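Long-range contacts in CIR protein (Plasmodium chabaudi chabaudi, PDB 6ZYV), which is of unknown function but belongs to the Plasmodium interspersed repeat (PIR) family of variant antigens, probably exposed on the surface of infected red blood cells: residues A[37-42]-A[61-65]; A[164-168]-A[218-222]; A[92-96]-A[110-114]. The protein carries 5 engineered substitutions. One frame throughout, in Å; residues are numbered along the deposited sequence.

Contact 1: A[37-42]-A[61-65]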
loop_
_atom_site.group_PDB
_atom_site.type_symbol
_atom_site.label_atom_id
_atom_site.label_comp_id
_atom_site.label_asym_id
_atom_site.label_seq_id
_atom_site.Cartn_x
_atom_site.Cartn_y
_atom_site.Cartn_z
ATOM N N LEU A 37 -13.527 -7.169 -11.025
ATOM C CA LEU A 37 -12.805 -7.191 -9.743
ATOM C C LEU A 37 -13.374 -6.288 -8.642
ATOM O O LEU A 37 -13.686 -6.771 -7.552
ATOM C CB LEU A 37 -11.315 -6.873 -9.949
ATOM C CG LEU A 37 -10.424 -7.067 -8.732
ATOM C CD1 LEU A 37 -10.048 -8.519 -8.575
ATOM C CD2 LEU A 37 -9.171 -6.246 -8.852
ATOM N N TYR A 38 -13.516 -4.981 -8.924
ATOM C CA TYR A 38 -14.023 -4.042 -7.936
ATOM C C TYR A 38 -15.420 -3.544 -8.229
ATOM O O TYR A 38 -15.865 -2.650 -7.534
ATOM C CB TYR A 38 -13.049 -2.856 -7.746
ATOM C CG TYR A 38 -12.706 -2.117 -9.023
ATOM C CD1 TYR A 38 -13.576 -1.181 -9.566
ATOM C CD2 TYR A 38 -11.521 -2.363 -9.693
ATOM C CE1 TYR A 38 -13.270 -0.507 -10.742
ATOM C CE2 TYR A 38 -11.202 -1.693 -10.869
ATOM C CZ TYR A 38 -12.076 -0.763 -11.391
ATOM O OH TYR A 38 -11.750 -0.096 -12.553
ATOM N N SER A 39 -16.126 -4.112 -9.228
ATOM C CA SER A 39 -17.462 -3.662 -9.628
ATOM C C SER A 39 -18.462 -3.590 -8.474
ATOM O O SER A 39 -19.258 -2.652 -8.420
ATOM C CB SER A 39 -18.014 -4.498 -10.776
ATOM O OG SER A 39 -18.221 -5.852 -10.412
ATOM N N ASP A 40 -18.368 -4.529 -7.516
ATOM C CA ASP A 40 -19.209 -4.555 -6.312
ATOM C C ASP A 40 -19.058 -3.299 -5.448
ATOM O O ASP A 40 -19.931 -3.009 -4.639
ATOM C CB ASP A 40 -18.837 -5.769 -5.436
ATOM C CG ASP A 40 -19.374 -7.115 -5.926
ATOM O OD1 ASP A 40 -20.543 -7.159 -6.400
ATOM O OD2 ASP A 40 -18.628 -8.130 -5.817
ATOM N N TYR A 41 -17.929 -2.583 -5.585
ATOM C CA TYR A 41 -17.596 -1.410 -4.781
ATOM C C TYR A 41 -17.679 -0.077 -5.535
ATOM O O TYR A 41 -17.291 0.948 -4.984
ATOM C CB TYR A 41 -16.224 -1.594 -4.120
ATOM C CG TYR A 41 -16.118 -2.919 -3.397
ATOM C CD1 TYR A 41 -16.952 -3.217 -2.329
ATOM C CD2 TYR A 41 -15.279 -3.918 -3.858
ATOM C CE1 TYR A 41 -16.911 -4.454 -1.699
ATOM C CE2 TYR A 41 -15.198 -5.147 -3.215
ATOM C CZ TYR A 41 -16.025 -5.415 -2.136
ATOM O OH TYR A 41 -16.009 -6.631 -1.494
ATOM N N CYS A 42 -18.209 -0.080 -6.761
ATOM C CA CYS A 42 -18.393 1.121 -7.572
ATOM C C CYS A 42 -19.430 2.040 -6.918
ATOM O O CYS A 42 -20.419 1.554 -6.367
ATOM C CB CYS A 42 -18.808 0.743 -8.993
ATOM S SG CYS A 42 -17.449 0.137 -10.031
ATOM N N ALA A 61 -13.462 2.746 -5.856
ATOM C CA ALA A 61 -13.855 1.346 -5.782
ATOM C C ALA A 61 -12.642 0.434 -5.557
ATOM O O ALA A 61 -12.739 -0.531 -4.814
ATOM C CB ALA A 61 -14.590 0.954 -7.052
ATOM N N GLY A 62 -11.514 0.768 -6.185
ATOM C CA GLY A 62 -10.257 0.032 -6.046
ATOM C C GLY A 62 -9.667 0.132 -4.654
ATOM O O GLY A 62 -9.111 -0.833 -4.135
ATOM N N PHE A 63 -9.815 1.297 -4.033
ATOM C CA PHE A 63 -9.346 1.554 -2.682
ATOM C C PHE A 63 -10.175 0.751 -1.667
ATOM O O PHE A 63 -9.611 0.174 -0.742
ATOM C CB PHE A 63 -9.416 3.061 -2.373
ATOM C CG PHE A 63 -9.024 3.422 -0.963
ATOM C CD1 PHE A 63 -7.688 3.557 -0.607
ATOM C CD2 PHE A 63 -9.990 3.613 0.013
ATOM C CE1 PHE A 63 -7.329 3.875 0.697
ATOM C CE2 PHE A 63 -9.632 3.932 1.308
ATOM C CZ PHE A 63 -8.301 4.054 1.643
ATOM N N ILE A 64 -11.499 0.724 -1.836
ATOM C CA ILE A 64 -12.403 -0.031 -0.966
ATOM C C ILE A 64 -12.161 -1.528 -1.138
ATOM O O ILE A 64 -12.051 -2.246 -0.143
ATOM C CB ILE A 64 -13.863 0.362 -1.221
ATOM C CG1 ILE A 64 -14.076 1.823 -0.801
ATOM C CG2 ILE A 64 -14.839 -0.574 -0.509
ATOM C CD1 ILE A 64 -15.335 2.397 -1.359
ATOM N N TRP A 65 -11.951 -1.984 -2.382
ATOM C CA TRP A 65 -11.596 -3.373 -2.635
ATOM C C TRP A 65 -10.304 -3.763 -1.861
ATOM O O TRP A 65 -10.293 -4.798 -1.215
ATOM C CB TRP A 65 -11.437 -3.628 -4.144
ATOM C CG TRP A 65 -11.130 -5.056 -4.479
ATOM C CD1 TRP A 65 -12.024 -6.064 -4.701
ATOM C CD2 TRP A 65 -9.829 -5.634 -4.615
ATOM N NE1 TRP A 65 -11.356 -7.237 -4.967
ATOM C CE2 TRP A 65 -10.004 -7.005 -4.892
ATOM C CE3 TRP A 65 -8.533 -5.131 -4.508
ATOM C CZ2 TRP A 65 -8.928 -7.860 -5.116
ATOM C CZ3 TRP A 65 -7.472 -5.989 -4.681
ATOM C CH2 TRP A 65 -7.673 -7.330 -5.014
#
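The two backbones come closest where A61 faces Y41, their CA atoms 4.8 Å apart. The one-carbon side chain of A61 is the bump that fits the hollow of the 37-42 turn: A61 CB lies 3.5 Å from Y38 CD1, 3.4 Å from Y41 O and 3.8 Å from C42 N. The hollow has this shape because 39-41 is a tight 3-10 turn, with Y41 N hydrogen-bonded to Y38 O at 2.8 Å and C42 N to S39 O at 3.2 Å, so that Y38 and Y41 both point their CB toward the helix. G62 continues the low ground, its N 4.2 Å from Y38 CG. The arrangement is a disulfide-braced loop lying on a helix: C42 is disulfide-bonded to C52, in the connection that leads from helix 8-20 into helix 55-71. One turn beyond A61, the W65 indole is the large bump. L37 covers one face of it in a CH-pi contact, L37 CD2 standing 4.1 Å from the six-membered ring centroid and 11° off its normal, while Y41 meets it rim to rim, with Y41 CE2 3.6 Å from W65 CD1 and the planes at 58°. I64 borders the same tyrosine, I64 CG2 to Y41 CD1 being 3.8 Å. I18 of helix 8-20 also touches L37, Y38 and W65.

Contact 2: A[164-168]-A[218-222]; sequences LCNMY and GYDNL
Build two regular helical segments, 164-168 and 218-222, running the same way with 23° between them and axes 10.5 Å apart at closest approach. The register sets L164 against Y219 (CA to CA 7.0 Å) and Y168 against L222 (6.8 Å). Give Y168 chi1 of -89°, which carries its hydroxyl across to the other backbone: Y168 OH donates to G218 O at 2.6 Å and accepts from N221 ND2 at 3.0 Å, with an N-H...O angle of 162°. G218 O also receives L222 N at 3.0 Å, the ordinary helical bond; Y168 OH to L222 N, 3.3 Å, has too poor an angle to count. N221 ND2 is also hydrogen-bonded to D6 OD1, and Y219 OH to P235 O. This is near-parallel packing in an all-helical fold, with F188 of helix 181-198 touching L164, M167 and Y219. With L222 chi1 at t and chi2 near -88°, its CD2 sits over the Y168 ring face in a CH-pi contact, 4.1 Å from the centroid and 8° off the normal. L164 CD2 rests 3.8 Å from G218 C, where an ideal glycine CB would lie 2.7 Å from that methyl. On helix 154-174, C165 is disulfide-bonded to C12.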
loop_
_atom_site.group_PDB
_atom_site.type_symbol
_atom_site.label_atom_id
_atom_site.label_comp_id
_atom_site.label_asym_id
_atom_site.label_seq_id
_atom_site.Cartn_x
_atom_site.Cartn_y
_atom_site.Cartn_z
ATOM N N LEU A 164 10.544 -3.964 -2.459
ATOM C CA LEU A 164 10.347 -4.949 -1.410
ATOM C C LEU A 164 9.257 -5.942 -1.852
ATOM O O LEU A 164 9.438 -7.152 -1.698
ATOM C CB LEU A 164 9.943 -4.243 -0.111
ATOM C CG LEU A 164 9.635 -5.134 1.079
ATOM C CD1 LEU A 164 10.864 -6.022 1.427
ATOM C CD2 LEU A 164 9.249 -4.268 2.283
ATOM N N CYS A 165 8.156 -5.440 -2.449
ATOM C CA CYS A 165 7.060 -6.268 -2.965
ATOM C C CYS A 165 7.524 -7.214 -4.072
ATOM O O CYS A 165 7.034 -8.332 -4.148
ATOM C CB CYS A 165 5.872 -5.411 -3.404
ATOM S SG CYS A 165 4.815 -4.866 -2.039
ATOM N N ASN A 166 8.503 -6.805 -4.890
ATOM C CA ASN A 166 9.040 -7.676 -5.938
ATOM C C ASN A 166 9.738 -8.891 -5.324
ATOM O O ASN A 166 9.592 -9.998 -5.842
ATOM C CB ASN A 166 9.981 -6.919 -6.876
ATOM C CG ASN A 166 9.265 -5.881 -7.712
ATOM O OD1 ASN A 166 8.083 -6.023 -8.058
ATOM N ND2 ASN A 166 9.965 -4.802 -8.063
ATOM N N MET A 167 10.444 -8.703 -4.183
ATOM C CA MET A 167 11.089 -9.827 -3.508
ATOM C C MET A 167 10.031 -10.776 -2.917
ATOM O O MET A 167 10.182 -11.988 -3.007
ATOM C CB MET A 167 12.076 -9.337 -2.439
ATOM C CG MET A 167 13.243 -8.570 -3.020
ATOM S SD MET A 167 14.487 -8.238 -1.753
ATOM C CE MET A 167 13.610 -7.046 -0.789
ATOM N N TYR A 168 8.936 -10.225 -2.362
ATOM C CA TYR A 168 7.827 -11.046 -1.850
ATOM C C TYR A 168 7.190 -11.892 -2.962
ATOM O O TYR A 168 6.827 -13.044 -2.727
ATOM C CB TYR A 168 6.752 -10.186 -1.168
ATOM C CG TYR A 168 7.003 -9.951 0.305
ATOM C CD1 TYR A 168 7.763 -8.870 0.738
ATOM C CD2 TYR A 168 6.497 -10.816 1.264
ATOM C CE1 TYR A 168 7.980 -8.633 2.089
ATOM C CE2 TYR A 168 6.729 -10.606 2.619
ATOM C CZ TYR A 168 7.472 -9.509 3.029
ATOM O OH TYR A 168 7.720 -9.265 4.361
ATOM N N GLY A 218 8.552 -5.136 6.980
ATOM C CA GLY A 218 8.475 -5.869 5.723
ATOM C C GLY A 218 9.757 -6.574 5.316
ATOM O O GLY A 218 9.721 -7.732 4.903
ATOM N N TYR A 219 10.891 -5.886 5.437
ATOM C CA TYR A 219 12.199 -6.436 5.131
ATOM C C TYR A 219 12.581 -7.523 6.161
ATOM O O TYR A 219 13.013 -8.600 5.772
ATOM C CB TYR A 219 13.267 -5.328 5.088
ATOM C CG TYR A 219 14.654 -5.853 4.786
ATOM C CD1 TYR A 219 14.972 -6.354 3.533
ATOM C CD2 TYR A 219 15.633 -5.890 5.774
ATOM C CE1 TYR A 219 16.241 -6.855 3.259
ATOM C CE2 TYR A 219 16.897 -6.399 5.517
ATOM C CZ TYR A 219 17.197 -6.886 4.259
ATOM O OH TYR A 219 18.443 -7.417 4.012
ATOM N N ASP A 220 12.351 -7.274 7.457
ATOM C CA ASP A 220 12.643 -8.241 8.512
ATOM C C ASP A 220 11.864 -9.537 8.283
ATOM O O ASP A 220 12.440 -10.624 8.375
ATOM C CB ASP A 220 12.296 -7.672 9.903
ATOM C CG ASP A 220 13.319 -6.721 10.506
ATOM O OD1 ASP A 220 14.455 -6.623 9.951
ATOM O OD2 ASP A 220 12.982 -6.051 11.522
ATOM N N ASN A 221 10.579 -9.422 7.917
ATOM C CA ASN A 221 9.780 -10.612 7.668
ATOM C C ASN A 221 10.283 -11.335 6.421
ATOM O O ASN A 221 10.367 -12.560 6.422
ATOM C CB ASN A 221 8.287 -10.301 7.579
ATOM C CG ASN A 221 7.484 -11.551 7.236
ATOM O OD1 ASN A 221 7.205 -12.392 8.114
ATOM N ND2 ASN A 221 7.169 -11.745 5.941
ATOM N N LEU A 222 10.618 -10.583 5.364
ATOM C CA LEU A 222 11.088 -11.186 4.121
ATOM C C LEU A 222 12.354 -12.082 4.333
ATOM O O LEU A 222 12.369 -13.245 3.904
ATOM C CB LEU A 222 11.327 -10.080 3.074
ATOM C CG LEU A 222 11.651 -10.458 1.613
ATOM C CD1 LEU A 222 13.158 -10.661 1.400
ATOM C CD2 LEU A 222 10.805 -11.621 1.093
#

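Contact 3: A[92-96]-A[110-114]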
loop_
_atom_site.group_PDB
_atom_site.type_symbol
_atom_site.label_atom_id
_atom_site.label_comp_id
_atom_site.label_asym_id
_atom_site.label_seq_id
_atom_site.Cartn_x
_atom_site.Cartn_y
_atom_site.Cartn_z
ATOM N N ILE A 92 -3.667 3.752 2.184
ATOM C CA ILE A 92 -3.504 5.198 2.018
ATOM C C ILE A 92 -2.157 5.550 1.367
ATOM O O ILE A 92 -2.076 6.531 0.632
ATOM C CB ILE A 92 -3.778 5.915 3.356
ATOM C CG1 ILE A 92 -5.296 5.794 3.671
ATOM C CG2 ILE A 92 -3.330 7.394 3.349
ATOM C CD1 ILE A 92 -5.685 6.148 5.064
ATOM N N LEU A 93 -1.143 4.699 1.524
ATOM C CA LEU A 93 0.139 4.855 0.841
ATOM C C LEU A 93 -0.090 4.598 -0.651
ATOM O O LEU A 93 0.389 5.364 -1.480
ATOM C CB LEU A 93 1.188 3.864 1.404
ATOM C CG LEU A 93 2.548 3.871 0.705
ATOM C CD1 LEU A 93 3.216 5.265 0.834
ATOM C CD2 LEU A 93 3.462 2.729 1.251
ATOM N N TRP A 94 -0.866 3.544 -0.998
ATOM C CA TRP A 94 -1.190 3.234 -2.387
ATOM C C TRP A 94 -2.007 4.379 -2.983
ATOM O O TRP A 94 -1.741 4.803 -4.109
ATOM C CB TRP A 94 -1.970 1.906 -2.489
ATOM C CG TRP A 94 -2.489 1.617 -3.872
ATOM C CD1 TRP A 94 -1.779 1.117 -4.931
ATOM C CD2 TRP A 94 -3.822 1.883 -4.366
ATOM N NE1 TRP A 94 -2.604 1.002 -6.027
ATOM C CE2 TRP A 94 -3.865 1.459 -5.702
ATOM C CE3 TRP A 94 -5.008 2.379 -3.785
ATOM C CZ2 TRP A 94 -5.047 1.543 -6.477
ATOM C CZ3 TRP A 94 -6.154 2.490 -4.559
ATOM C CH2 TRP A 94 -6.166 2.080 -5.891
ATOM N N LEU A 95 -2.989 4.895 -2.224
ATOM C CA LEU A 95 -3.832 5.985 -2.662
ATOM C C LEU A 95 -3.001 7.239 -2.959
ATOM O O LEU A 95 -3.240 7.896 -3.973
ATOM C CB LEU A 95 -4.937 6.248 -1.629
ATOM C CG LEU A 95 -5.980 7.299 -2.029
ATOM C CD1 LEU A 95 -6.653 6.949 -3.349
ATOM C CD2 LEU A 95 -7.005 7.503 -0.902
ATOM N N SER A 96 -1.985 7.531 -2.119
ATOM C CA SER A 96 -1.077 8.670 -2.320
ATOM C C SER A 96 -0.298 8.504 -3.606
ATOM O O SER A 96 -0.135 9.463 -4.351
ATOM C CB SER A 96 -0.103 8.796 -1.155
ATOM O OG SER A 96 -0.855 8.939 0.031
ATOM N N LEU A 110 -5.268 14.653 -1.409
ATOM C CA LEU A 110 -5.637 13.401 -0.764
ATOM C C LEU A 110 -6.789 13.539 0.242
ATOM O O LEU A 110 -7.748 12.768 0.158
ATOM C CB LEU A 110 -4.392 12.774 -0.112
ATOM C CG LEU A 110 -4.599 11.577 0.816
ATOM C CD1 LEU A 110 -5.108 10.386 0.047
ATOM C CD2 LEU A 110 -3.313 11.227 1.515
ATOM N N LYS A 111 -6.705 14.505 1.197
ATOM C CA LYS A 111 -7.766 14.690 2.193
ATOM C C LYS A 111 -9.112 14.984 1.512
ATOM O O LYS A 111 -10.115 14.354 1.829
ATOM C CB LYS A 111 -7.396 15.796 3.198
ATOM C CG LYS A 111 -8.357 15.889 4.398
ATOM C CD LYS A 111 -7.714 16.598 5.607
ATOM C CE LYS A 111 -8.635 16.550 6.817
ATOM N NZ LYS A 111 -8.099 17.316 7.978
ATOM N N ASN A 112 -9.090 15.867 0.515
ATOM C CA ASN A 112 -10.254 16.234 -0.274
ATOM C C ASN A 112 -10.812 15.032 -1.066
ATOM O O ASN A 112 -12.015 14.802 -1.042
ATOM C CB ASN A 112 -9.909 17.407 -1.198
ATOM C CG ASN A 112 -11.058 17.863 -2.055
ATOM O OD1 ASN A 112 -11.155 17.499 -3.239
ATOM N ND2 ASN A 112 -11.979 18.627 -1.467
ATOM N N PHE A 113 -9.947 14.265 -1.740
ATOM C CA PHE A 113 -10.345 13.064 -2.470
ATOM C C PHE A 113 -10.997 12.038 -1.524
ATOM O O PHE A 113 -11.985 11.432 -1.898
ATOM C CB PHE A 113 -9.132 12.425 -3.204
ATOM C CG PHE A 113 -9.508 11.254 -4.084
ATOM C CD1 PHE A 113 -9.586 9.973 -3.567
ATOM C CD2 PHE A 113 -9.800 11.440 -5.425
ATOM C CE1 PHE A 113 -9.993 8.915 -4.360
ATOM C CE2 PHE A 113 -10.188 10.378 -6.221
ATOM C CZ PHE A 113 -10.310 9.128 -5.681
ATOM N N TYR A 114 -10.442 11.820 -0.325
ATOM C CA TYR A 114 -11.002 10.853 0.621
ATOM C C TYR A 114 -12.427 11.228 1.020
ATOM O O TYR A 114 -13.322 10.388 0.961
ATOM C CB TYR A 114 -10.128 10.733 1.887
ATOM C CG TYR A 114 -10.235 9.376 2.557
ATOM C CD1 TYR A 114 -11.261 9.093 3.448
ATOM C CD2 TYR A 114 -9.310 8.377 2.299
ATOM C CE1 TYR A 114 -11.361 7.853 4.063
ATOM C CE2 TYR A 114 -9.394 7.138 2.917
ATOM C CZ TYR A 114 -10.436 6.866 3.776
ATOM O OH TYR A 114 -10.495 5.622 4.374
#
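Helix 81-101 and helix 110-118 follow one another in the chain and meet here at a steep angle: the axes of the two short segments lie 11.5 Å apart at closest approach, with 111° between their N-to-C directions. A crossing so far from parallel confines the meeting to a small patch, 270 Å² in all counting both sides. At I92, CB points toward the second segment, and the side chain reaches two residues there, with I92 CG2 4.2 Å from L110 CD2 and I92 CG1 4.4 Å from Y114 CE2. One turn on, L95 makes the largest contribution of the first segment. It enters a three-sided hollow made by L110, F113 and Y114, positions i, i+3 and i+4 of the second helix. L95 CD2 lies nearest L110 and Y114, 3.6 Å from L110 CD1 and 4.0 Å from Y114 CD2, whereas L95 CD1 is nearest F113, 4.0 Å from F113 CE1. Residue S96 brings the backbones closest, its CA 6.8 Å from that of L110, and S96 OG packs 3.7 Å from L110 CD2. That hydroxyl donates to I92 O at 2.8 Å, an oxygen that also accepts S96 N at 2.9 Å. Around the patch, I59 of helix 55-71 touches L95 and F113, and M147 of helix 134-149 touches I92 and S96. The hydroxyl of Y114 is hydrogen-bonded to that of Y124. With the serine bonded to its own helix and the tyrosine bonded beyond the patch, the direct contact between the segments is apolar packing.

From the N terminus, after helix 8-20 the chain reaches 37-42, and contact 1 closes the 18 residues from there to 61-65, on helix 55-71. The chain then enters helix 81-101, and contact 3 closes the connection from it to helix 110-118. Contact 2 comes last, closing the long excursion through helix 181-198 between helices 154-174 and 213-226. The three are in series, so none nests or crosses another. Contacts 1 and 3 touch through F63, whose CZ is 3.5 Å from Y114 CE2, making one continuous core. Contact 2 lies across the chain's centre from both, its nearest atoms about 13 Å from contact 1 and about 8 Å from contact 3.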